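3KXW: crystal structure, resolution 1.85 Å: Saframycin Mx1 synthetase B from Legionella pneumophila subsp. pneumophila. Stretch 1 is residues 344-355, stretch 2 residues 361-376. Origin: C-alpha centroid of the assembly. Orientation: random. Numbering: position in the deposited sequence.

Stretch 1 344-355: SYKTLTLAKEQF
Stretch 2 361-376: HFADDNSPGSYKLVSS

Strand 347-350 of Saframycin Mx1 synthetase B pairs antiparallel with a strand that begins at Tyr371, their N-to-C directions 148° apart and their axes approaching to 4.5 Å. Both are extended (Leu348 phi/psi -128/150). Thr347 CA lies 4.5 Å from Val374 CA and Thr349 CA 4.4 Å from Lys372 CA, as non-hydrogen-bonded pairs; Leu348-Leu373 and Leu350-Tyr371 are hydrogen-bonded pairs.

Backbone bonds fix this register, each N-H satisfying a facing C=O: Leu348 N to Leu373 O, 2.9 Å; Leu373 N to Leu348 O, 2.8 Å; Leu350 N to Tyr371 O, 2.8 Å; Tyr371 N to Leu350 O, 3.0 Å; and Ser375 N to Lys346 O, 2.9 Å. The start of the second stretch also binds the first: Ala363 N donates to Thr349 O (3.0 Å) and Ala351 N to His361 O (2.8 Å). A type II turn, Ser367 to Ser370, precedes the second strand; Gly369 has phi/psi 73/0, and Ser370 OG (chi1 p) donates to Ser367 O at 2.7 Å.

Among polar side chains, Gln354 (chi1 m, chi2 m) grips the backbone of His361 with both ends of its amide: Gln354 OE1 accepts from His361 N and Gln354 NE2 donates to His361 O, each at 2.9 Å. Gln354 NE2 also donates to Ala351 O (2.8 Å). A water accepts from the Lys372 ammonium (NZ, 3.1 Å) and bonds Thr347 OG1 (2.7 Å), bridging two side chains on one sheet face.

Several apolar contacts lie on the sheet face carrying Leu348, Leu350, Tyr371 and Leu373. Leu350 (chi1 m) lays CB over the Tyr371 ring (chi1 p), 4.1 Å from its centroid, a CH-pi contact; Leu350 CD1 meets Leu373 CD1 at 3.7 Å. Phe362 (chi1 m) brings CE1 to 3.8 Å from Leu348 CD1. Away from these residues, Phe355 points its ring edge, with slightly positive C-H groups, at the His361 pi face, centroids 4.8 Å apart, planes at 71°; both have chi1 m.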

ATOM      1  N   SER A 344     -20.132  -0.448 -13.879  1.00 25.87           N
ATOM      2  CA  SER A 344     -19.610  -1.812 -13.734  1.00 24.62           C
ATOM      3  C   SER A 344     -18.247  -1.900 -14.385  1.00 23.74           C
ATOM      4  O   SER A 344     -18.118  -1.576 -15.560  1.00 21.71           O
ATOM      5  CB  SER A 344     -20.513  -2.830 -14.437  1.00 25.28           C
ATOM      6  OG  SER A 344     -21.792  -2.905 -13.848  1.00 27.27           O
ATOM      7  N   TYR A 345     -17.238  -2.375 -13.658  1.00 19.42           N
ATOM      8  CA  TYR A 345     -15.924  -2.538 -14.266  1.00 20.03           C
ATOM      9  C   TYR A 345     -15.955  -3.602 -15.373  1.00 20.25           C
ATOM     10  O   TYR A 345     -16.758  -4.540 -15.334  1.00 20.06           O
ATOM     11  CB  TYR A 345     -14.858  -2.874 -13.211  1.00 16.86           C
ATOM     12  CG  TYR A 345     -15.093  -4.192 -12.502  1.00 17.43           C
ATOM     13  CD1 TYR A 345     -14.709  -5.387 -13.080  1.00 16.67           C
ATOM     14  CD2 TYR A 345     -15.690  -4.231 -11.244  1.00 16.94           C
ATOM     15  CE1 TYR A 345     -14.934  -6.603 -12.428  1.00 18.25           C
ATOM     16  CE2 TYR A 345     -15.901  -5.430 -10.585  1.00 16.11           C
ATOM     17  CZ  TYR A 345     -15.532  -6.605 -11.180  1.00 17.78           C
ATOM     18  OH  TYR A 345     -15.761  -7.797 -10.530  1.00 17.52           O
ATOM     19  N   LYS A 346     -15.075  -3.453 -16.355  1.00 18.70           N
ATOM     20  CA  LYS A 346     -15.020  -4.391 -17.467  1.00 20.40           C
ATOM     21  C   LYS A 346     -14.053  -5.543 -17.238  1.00 19.78           C
ATOM     22  O   LYS A 346     -13.089  -5.417 -16.485  1.00 17.35           O
ATOM     23  CB  LYS A 346     -14.661  -3.644 -18.757  1.00 21.44           C
ATOM     24  CG  LYS A 346     -15.663  -2.517 -19.089  1.00 22.40           C
ATOM     25  CD  LYS A 346     -15.288  -1.837 -20.390  1.00 28.19           C
ATOM     26  CE  LYS A 346     -16.254  -0.716 -20.749  1.00 31.58           C
ATOM     27  NZ  LYS A 346     -16.125   0.438 -19.795  1.00 29.51           N
ATOM     28  N   THR A 347     -14.325  -6.671 -17.886  1.00 20.10           N
ATOM     29  CA  THR A 347     -13.413  -7.802 -17.879  1.00 19.37           C
ATOM     30  C   THR A 347     -13.186  -8.300 -19.305  1.00 20.78           C
ATOM     31  O   THR A 347     -13.979  -8.019 -20.207  1.00 20.28           O
ATOM     32  CB  THR A 347     -13.892  -8.975 -16.965  1.00 23.13           C
ATOM     33  OG1 THR A 347     -15.055  -9.604 -17.521  1.00 23.42           O
ATOM     34  CG2 THR A 347     -14.203  -8.478 -15.549  1.00 19.37           C
ATOM     35  N   LEU A 348     -12.082  -9.006 -19.512  1.00 18.51           N
ATOM     36  CA  LEU A 348     -11.845  -9.699 -20.782  1.00 21.20           C
ATOM     37  C   LEU A 348     -11.507 -11.152 -20.533  1.00 22.60           C
ATOM     38  O   LEU A 348     -10.939 -11.499 -19.501  1.00 22.59           O
ATOM     39  CB  LEU A 348     -10.702  -9.048 -21.545  1.00 19.05           C
ATOM     40  CG  LEU A 348     -11.000  -7.684 -22.152  1.00 19.86           C
ATOM     41  CD1 LEU A 348      -9.676  -7.075 -22.630  1.00 19.08           C
ATOM     42  CD2 LEU A 348     -12.020  -7.832 -23.279  1.00 22.14           C
ATOM     43  N   THR A 349     -11.863 -12.011 -21.479  1.00 22.90           N
ATOM     44  CA  THR A 349     -11.579 -13.424 -21.341  1.00 22.79           C
ATOM     45  C   THR A 349     -10.486 -13.799 -22.307  1.00 24.80           C
ATOM     46  O   THR A 349     -10.648 -13.663 -23.521  1.00 23.35           O
ATOM     47  CB  THR A 349     -12.819 -14.279 -21.625  1.00 27.54           C
ATOM     48  OG1 THR A 349     -13.893 -13.863 -20.769  1.00 28.58           O
ATOM     49  CG2 THR A 349     -12.509 -15.746 -21.390  1.00 29.62           C
ATOM     50  N   LEU A 350      -9.355 -14.236 -21.774  1.00 23.73           N
ATOM     51  CA  LEU A 350      -8.250 -14.637 -22.618  1.00 24.46           C
ATOM     52  C   LEU A 350      -8.214 -16.154 -22.747  1.00 26.92           C
ATOM     53  O   LEU A 350      -8.615 -16.886 -21.828  1.00 24.07           O
ATOM     54  CB  LEU A 350      -6.905 -14.154 -22.070  1.00 26.43           C
ATOM     55  CG  LEU A 350      -6.703 -12.713 -21.595  1.00 27.25           C
ATOM     56  CD1 LEU A 350      -5.274 -12.262 -21.854  1.00 24.85           C
ATOM     57  CD2 LEU A 350      -7.705 -11.739 -22.193  1.00 24.48           C
ATOM     58  N   ALA A 351      -7.708 -16.617 -23.886  1.00 25.87           N
ATOM     59  CA  ALA A 351      -7.498 -18.040 -24.137  1.00 27.13           C
ATOM     60  C   ALA A 351      -6.353 -18.611 -23.307  1.00 27.03           C
ATOM     61  O   ALA A 351      -5.414 -17.900 -22.951  1.00 27.63           O
ATOM     62  CB  ALA A 351      -7.226 -18.272 -25.632  1.00 25.96           C
ATOM     63  N   LYS A 352      -6.404 -19.910 -23.028  1.00 28.64           N
ATOM     64  CA  LYS A 352      -5.307 -20.554 -22.318  1.00 31.27           C
ATOM     65  C   LYS A 352      -4.003 -20.373 -23.080  1.00 31.30           C
ATOM     66  O   LYS A 352      -2.948 -20.122 -22.498  1.00 31.51           O
ATOM     67  CB  LYS A 352      -5.573 -22.042 -22.134  1.00 34.43           C
ATOM     68  CG  LYS A 352      -4.521 -22.702 -21.252  1.00 37.45           C
ATOM     69  CD  LYS A 352      -4.565 -24.219 -21.327  1.00 39.43           C
ATOM     70  CE  LYS A 352      -3.483 -24.836 -20.444  1.00 44.86           C
ATOM     71  NZ  LYS A 352      -2.108 -24.343 -20.797  1.00 47.66           N
ATOM     72  N   GLU A 353      -4.083 -20.517 -24.395  1.00 30.46           N
ATOM     73  CA  GLU A 353      -2.911 -20.433 -25.239  1.00 30.28           C
ATOM     74  C   GLU A 353      -2.732 -19.013 -25.758  1.00 28.99           C
ATOM     75  O   GLU A 353      -3.581 -18.513 -26.483  1.00 29.91           O
ATOM     76  CB  GLU A 353      -3.064 -21.395 -26.420  1.00 30.51           C
ATOM     77  CG  GLU A 353      -1.881 -21.384 -27.352  1.00 33.03           C
ATOM     78  CD  GLU A 353      -0.607 -21.826 -26.669  1.00 35.50           C
ATOM     79  OE1 GLU A 353      -0.626 -22.883 -25.976  1.00 41.75           O
ATOM     80  OE2 GLU A 353       0.416 -21.123 -26.827  1.00 33.63           O
ATOM     81  N   GLN A 354      -1.617 -18.384 -25.402  1.00 27.80           N
ATOM     82  CA  GLN A 354      -1.323 -17.025 -25.837  1.00 28.05           C
ATOM     83  C   GLN A 354      -0.193 -16.962 -26.856  1.00 29.05           C
ATOM     84  O   GLN A 354       0.240 -15.881 -27.252  1.00 27.20           O
ATOM     85  CB  GLN A 354      -0.989 -16.149 -24.630  1.00 26.86           C
ATOM     86  CG  GLN A 354      -2.158 -15.962 -23.696  1.00 25.47           C
ATOM     87  CD  GLN A 354      -3.276 -15.138 -24.326  1.00 25.04           C
ATOM     88  OE1 GLN A 354      -3.025 -14.149 -25.026  1.00 23.86           O
ATOM     89  NE2 GLN A 354      -4.511 -15.535 -24.073  1.00 25.12           N
ATOM     90  N   PHE A 355       0.286 -18.132 -27.269  1.00 31.71           N
ATOM     91  CA  PHE A 355       1.315 -18.223 -28.302  1.00 33.32           C
ATOM     92  C   PHE A 355       2.554 -17.414 -27.930  1.00 37.34           C
ATOM     93  O   PHE A 355       2.947 -17.396 -26.760  1.00 38.49           O
ATOM     94  CB  PHE A 355       0.744 -17.806 -29.668  1.00 32.29           C
ATOM     95  CG  PHE A 355      -0.481 -18.589 -30.072  1.00 29.52           C
ATOM     96  CD1 PHE A 355      -0.360 -19.846 -30.662  1.00 28.83           C
ATOM     97  CD2 PHE A 355      -1.752 -18.073 -29.854  1.00 29.05           C
ATOM     98  CE1 PHE A 355      -1.479 -20.567 -31.027  1.00 28.48           C
ATOM     99  CE2 PHE A 355      -2.877 -18.782 -30.211  1.00 28.79           C
ATOM    100  CZ  PHE A 355      -2.746 -20.041 -30.809  1.00 28.39           C
ATOM    101  N   HIS A 361      -4.759 -13.017 -27.051  1.00 22.28           N
ATOM    102  CA  HIS A 361      -5.620 -13.996 -27.696  1.00 24.27           C
ATOM    103  C   HIS A 361      -6.830 -14.237 -26.821  1.00 23.24           C
ATOM    104  O   HIS A 361      -6.706 -14.647 -25.669  1.00 24.75           O
ATOM    105  CB  HIS A 361      -4.814 -15.263 -27.985  1.00 23.91           C
ATOM    106  CG  HIS A 361      -3.580 -14.976 -28.780  1.00 23.30           C
ATOM    107  ND1 HIS A 361      -3.605 -14.828 -30.150  1.00 23.62           N
ATOM    108  CD2 HIS A 361      -2.311 -14.706 -28.394  1.00 24.95           C
ATOM    109  CE1 HIS A 361      -2.392 -14.522 -30.578  1.00 24.60           C
ATOM    110  NE2 HIS A 361      -1.590 -14.432 -29.533  1.00 25.46           N
ATOM    111  N   PHE A 362      -8.001 -13.939 -27.367  1.00 24.27           N
ATOM    112  CA  PHE A 362      -9.226 -13.899 -26.597  1.00 26.93           C
ATOM    113  C   PHE A 362     -10.004 -15.207 -26.754  1.00 28.83           C
ATOM    114  O   PHE A 362      -9.757 -15.966 -27.681  1.00 27.24           O
ATOM    115  CB  PHE A 362     -10.090 -12.732 -27.078  1.00 28.09           C
ATOM    116  CG  PHE A 362      -9.476 -11.383 -26.854  1.00 25.99           C
ATOM    117  CD1 PHE A 362      -9.540 -10.778 -25.611  1.00 26.36           C
ATOM    118  CD2 PHE A 362      -8.857 -10.706 -27.898  1.00 27.22           C
ATOM    119  CE1 PHE A 362      -8.985  -9.518 -25.406  1.00 25.27           C
ATOM    120  CE2 PHE A 362      -8.303  -9.452 -27.701  1.00 23.98           C
ATOM    121  CZ  PHE A 362      -8.376  -8.854 -26.457  1.00 24.03           C
ATOM    122  N   ALA A 363     -10.941 -15.464 -25.848  1.00 28.89           N
ATOM    123  CA  ALA A 363     -11.723 -16.699 -25.896  1.00 32.75           C
ATOM    124  C   ALA A 363     -13.158 -16.472 -25.434  1.00 35.04           C
ATOM    125  O   ALA A 363     -13.451 -15.475 -24.771  1.00 33.46           O
ATOM    126  CB  ALA A 363     -11.046 -17.795 -25.062  1.00 29.93           C
ATOM    127  N   ASP A 364     -14.052 -17.395 -25.790  1.00 36.57           N
ATOM    128  CA  ASP A 364     -15.450 -17.312 -25.375  1.00 38.92           C
ATOM    129  C   ASP A 364     -15.584 -17.386 -23.851  1.00 39.57           C
ATOM    130  O   ASP A 364     -14.817 -18.085 -23.181  1.00 37.20           O
ATOM    131  CB  ASP A 364     -16.293 -18.404 -26.044  1.00 41.79           C
ATOM    132  CG  ASP A 364     -16.372 -18.244 -27.563  1.00 43.94           C
ATOM    133  OD1 ASP A 364     -16.227 -17.104 -28.062  1.00 43.01           O
ATOM    134  OD2 ASP A 364     -16.583 -19.265 -28.257  1.00 46.95           O
ATOM    135  N   ASP A 365     -16.595 -16.687 -23.337  1.00 41.99           N
ATOM    136  CA  ASP A 365     -16.717 -16.331 -21.918  1.00 46.33           C
ATOM    137  C   ASP A 365     -16.541 -17.419 -20.868  1.00 45.98           C
ATOM    138  O   ASP A 365     -16.631 -17.135 -19.676  1.00 50.91           O
ATOM    139  CB  ASP A 365     -18.027 -15.583 -21.650  1.00 47.06           C
ATOM    140  CG  ASP A 365     -17.884 -14.085 -21.828  1.00 50.16           C
ATOM    141  OD1 ASP A 365     -18.895 -13.360 -21.682  1.00 53.31           O
ATOM    142  OD2 ASP A 365     -16.755 -13.633 -22.118  1.00 45.81           O
ATOM    143  N   ASN A 366     -16.309 -18.653 -21.283  1.00 46.44           N
ATOM    144  CA  ASN A 366     -15.902 -19.683 -20.331  1.00 46.63           C
ATOM    145  C   ASN A 366     -15.359 -20.908 -21.031  1.00 46.77           C
ATOM    146  O   ASN A 366     -15.316 -22.007 -20.458  1.00 48.57           O
ATOM    147  CB  ASN A 366     -17.017 -20.035 -19.339  1.00 50.70           C
ATOM    148  CG  ASN A 366     -18.383 -19.560 -19.796  1.00 53.98           C
ATOM    149  OD1 ASN A 366     -19.185 -19.075 -18.990  1.00 52.78           O
ATOM    150  ND2 ASN A 366     -18.657 -19.690 -21.095  1.00 53.45           N
ATOM    151  N   SER A 367     -14.954 -20.699 -22.280  1.00 44.27           N
ATOM    152  CA  SER A 367     -14.186 -21.668 -23.049  1.00 42.38           C
ATOM    153  C   SER A 367     -13.230 -22.399 -22.108  1.00 41.21           C
ATOM    154  O   SER A 367     -12.836 -21.850 -21.079  1.00 39.39           O
ATOM    155  CB  SER A 367     -13.399 -20.926 -24.139  1.00 41.71           C
ATOM    156  OG  SER A 367     -12.912 -21.808 -25.140  1.00 45.00           O
ATOM    157  N   PRO A 368     -12.857 -23.645 -22.447  1.00 43.32           N
ATOM    158  CA  PRO A 368     -11.970 -24.432 -21.578  1.00 39.68           C
ATOM    159  C   PRO A 368     -10.646 -23.727 -21.332  1.00 37.69           C
ATOM    160  O   PRO A 368     -10.026 -23.255 -22.280  1.00 37.76           O
ATOM    161  CB  PRO A 368     -11.720 -25.714 -22.390  1.00 42.63           C
ATOM    162  CG  PRO A 368     -12.864 -25.814 -23.310  1.00 43.54           C
ATOM    163  CD  PRO A 368     -13.250 -24.392 -23.651  1.00 45.68           C
ATOM    164  N   GLY A 369     -10.219 -23.649 -20.078  1.00 35.40           N
ATOM    165  CA  GLY A 369      -8.903 -23.118 -19.771  1.00 32.90           C
ATOM    166  C   GLY A 369      -8.798 -21.604 -19.936  1.00 31.33           C
ATOM    167  O   GLY A 369      -7.739 -21.032 -19.705  1.00 29.44           O
ATOM    168  N   SER A 370      -9.896 -20.963 -20.331  1.00 30.95           N
ATOM    169  CA  SER A 370      -9.944 -19.504 -20.446  1.00 28.86           C
ATOM    170  C   SER A 370      -9.850 -18.859 -19.062  1.00 30.90           C
ATOM    171  O   SER A 370     -10.146 -19.499 -18.053  1.00 28.25           O
ATOM    172  CB  SER A 370     -11.239 -19.072 -21.126  1.00 31.88           C
ATOM    173  OG  SER A 370     -12.357 -19.316 -20.290  1.00 33.42           O
ATOM    174  N   TYR A 371      -9.442 -17.592 -19.015  1.00 28.02           N
ATOM    175  CA  TYR A 371      -9.361 -16.865 -17.754  1.00 27.20           C
ATOM    176  C   TYR A 371      -9.728 -15.410 -17.970  1.00 25.92           C
ATOM    177  O   TYR A 371      -9.656 -14.913 -19.085  1.00 27.21           O
ATOM    178  CB  TYR A 371      -7.975 -16.986 -17.114  1.00 26.64           C
ATOM    179  CG  TYR A 371      -6.805 -16.473 -17.926  1.00 28.63           C
ATOM    180  CD1 TYR A 371      -6.187 -15.265 -17.611  1.00 28.03           C
ATOM    181  CD2 TYR A 371      -6.296 -17.209 -18.994  1.00 28.25           C
ATOM    182  CE1 TYR A 371      -5.101 -14.798 -18.344  1.00 27.13           C
ATOM    183  CE2 TYR A 371      -5.218 -16.759 -19.726  1.00 27.71           C
ATOM    184  CZ  TYR A 371      -4.623 -15.552 -19.403  1.00 29.62           C
ATOM    185  OH  TYR A 371      -3.548 -15.113 -20.138  1.00 27.05           O
ATOM    186  N   LYS A 372     -10.126 -14.732 -16.902  1.00 25.44           N
ATOM    187  CA  LYS A 372     -10.613 -13.370 -17.016  1.00 23.99           C
ATOM    188  C   LYS A 372      -9.588 -12.393 -16.454  1.00 23.75           C
ATOM    189  O   LYS A 372      -8.986 -12.652 -15.411  1.00 22.48           O
ATOM    190  CB  LYS A 372     -11.932 -13.204 -16.268  1.00 25.58           C
ATOM    191  CG  LYS A 372     -13.131 -13.964 -16.849  1.00 29.58           C
ATOM    192  CD  LYS A 372     -14.414 -13.203 -16.566  1.00 29.66           C
ATOM    193  CE  LYS A 372     -15.596 -14.135 -16.387  1.00 37.43           C
ATOM    194  NZ  LYS A 372     -16.819 -13.361 -15.981  1.00 37.18           N
ATOM    195  N   LEU A 373      -9.396 -11.277 -17.151  1.00 18.47           N
ATOM    196  CA  LEU A 373      -8.605 -10.181 -16.630  1.00 18.63           C
ATOM    197  C   LEU A 373      -9.555  -9.033 -16.358  1.00 18.16           C
ATOM    198  O   LEU A 373     -10.524  -8.835 -17.103  1.00 18.38           O
ATOM    199  CB  LEU A 373      -7.538  -9.736 -17.626  1.00 19.46           C
ATOM    200  CG  LEU A 373      -6.408 -10.711 -17.948  1.00 19.29           C
ATOM    201  CD1 LEU A 373      -5.432 -10.059 -18.912  1.00 18.41           C
ATOM    202  CD2 LEU A 373      -5.694 -11.183 -16.680  1.00 18.81           C
ATOM    203  N   VAL A 374      -9.278  -8.285 -15.292  1.00 16.88           N
ATOM    204  CA  VAL A 374     -10.107  -7.161 -14.905  1.00 15.20           C
ATOM    205  C   VAL A 374      -9.480  -5.893 -15.436  1.00 15.62           C
ATOM    206  O   VAL A 374      -8.264  -5.721 -15.361  1.00 15.80           O
ATOM    207  CB  VAL A 374     -10.210  -7.032 -13.378  1.00 15.34           C
ATOM    208  CG1 VAL A 374     -10.993  -5.786 -13.004  1.00 14.97           C
ATOM    209  CG2 VAL A 374     -10.871  -8.291 -12.770  1.00 16.47           C
ATOM    210  N   SER A 375     -10.304  -5.002 -15.968  1.00 14.74           N
ATOM    211  CA  SER A 375      -9.815  -3.694 -16.375  1.00 14.81           C
ATOM    212  C   SER A 375      -9.388  -2.847 -15.170  1.00 15.45           C
ATOM    213  O   SER A 375     -10.123  -2.764 -14.202  1.00 14.17           O
ATOM    214  CB  SER A 375     -10.899  -2.928 -17.116  1.00 17.21           C
ATOM    215  OG  SER A 375     -10.465  -1.612 -17.393  1.00 16.55           O
ATOM    216  N   SER A 376      -8.224  -2.208 -15.260  1.00 14.93           N
ATOM    217  CA  SER A 376      -7.842  -1.204 -14.267  1.00 15.08           C
ATOM    218  C   SER A 376      -8.323   0.207 -14.647  1.00 14.86           C
ATOM    219  O   SER A 376      -7.962   1.183 -13.986  1.00 14.90           O
ATOM    220  CB  SER A 376      -6.320  -1.208 -13.999  1.00 13.74           C
ATOM    221  OG  SER A 376      -5.932  -2.381 -13.299  1.00 15.37           O
TER
HETATM  222  O   HOH W   1     -17.300 -10.294 -16.093  1.00 32.54           O
HETATM  223  O   HOH W   2      -9.499 -21.069 -23.697  1.00 35.75           O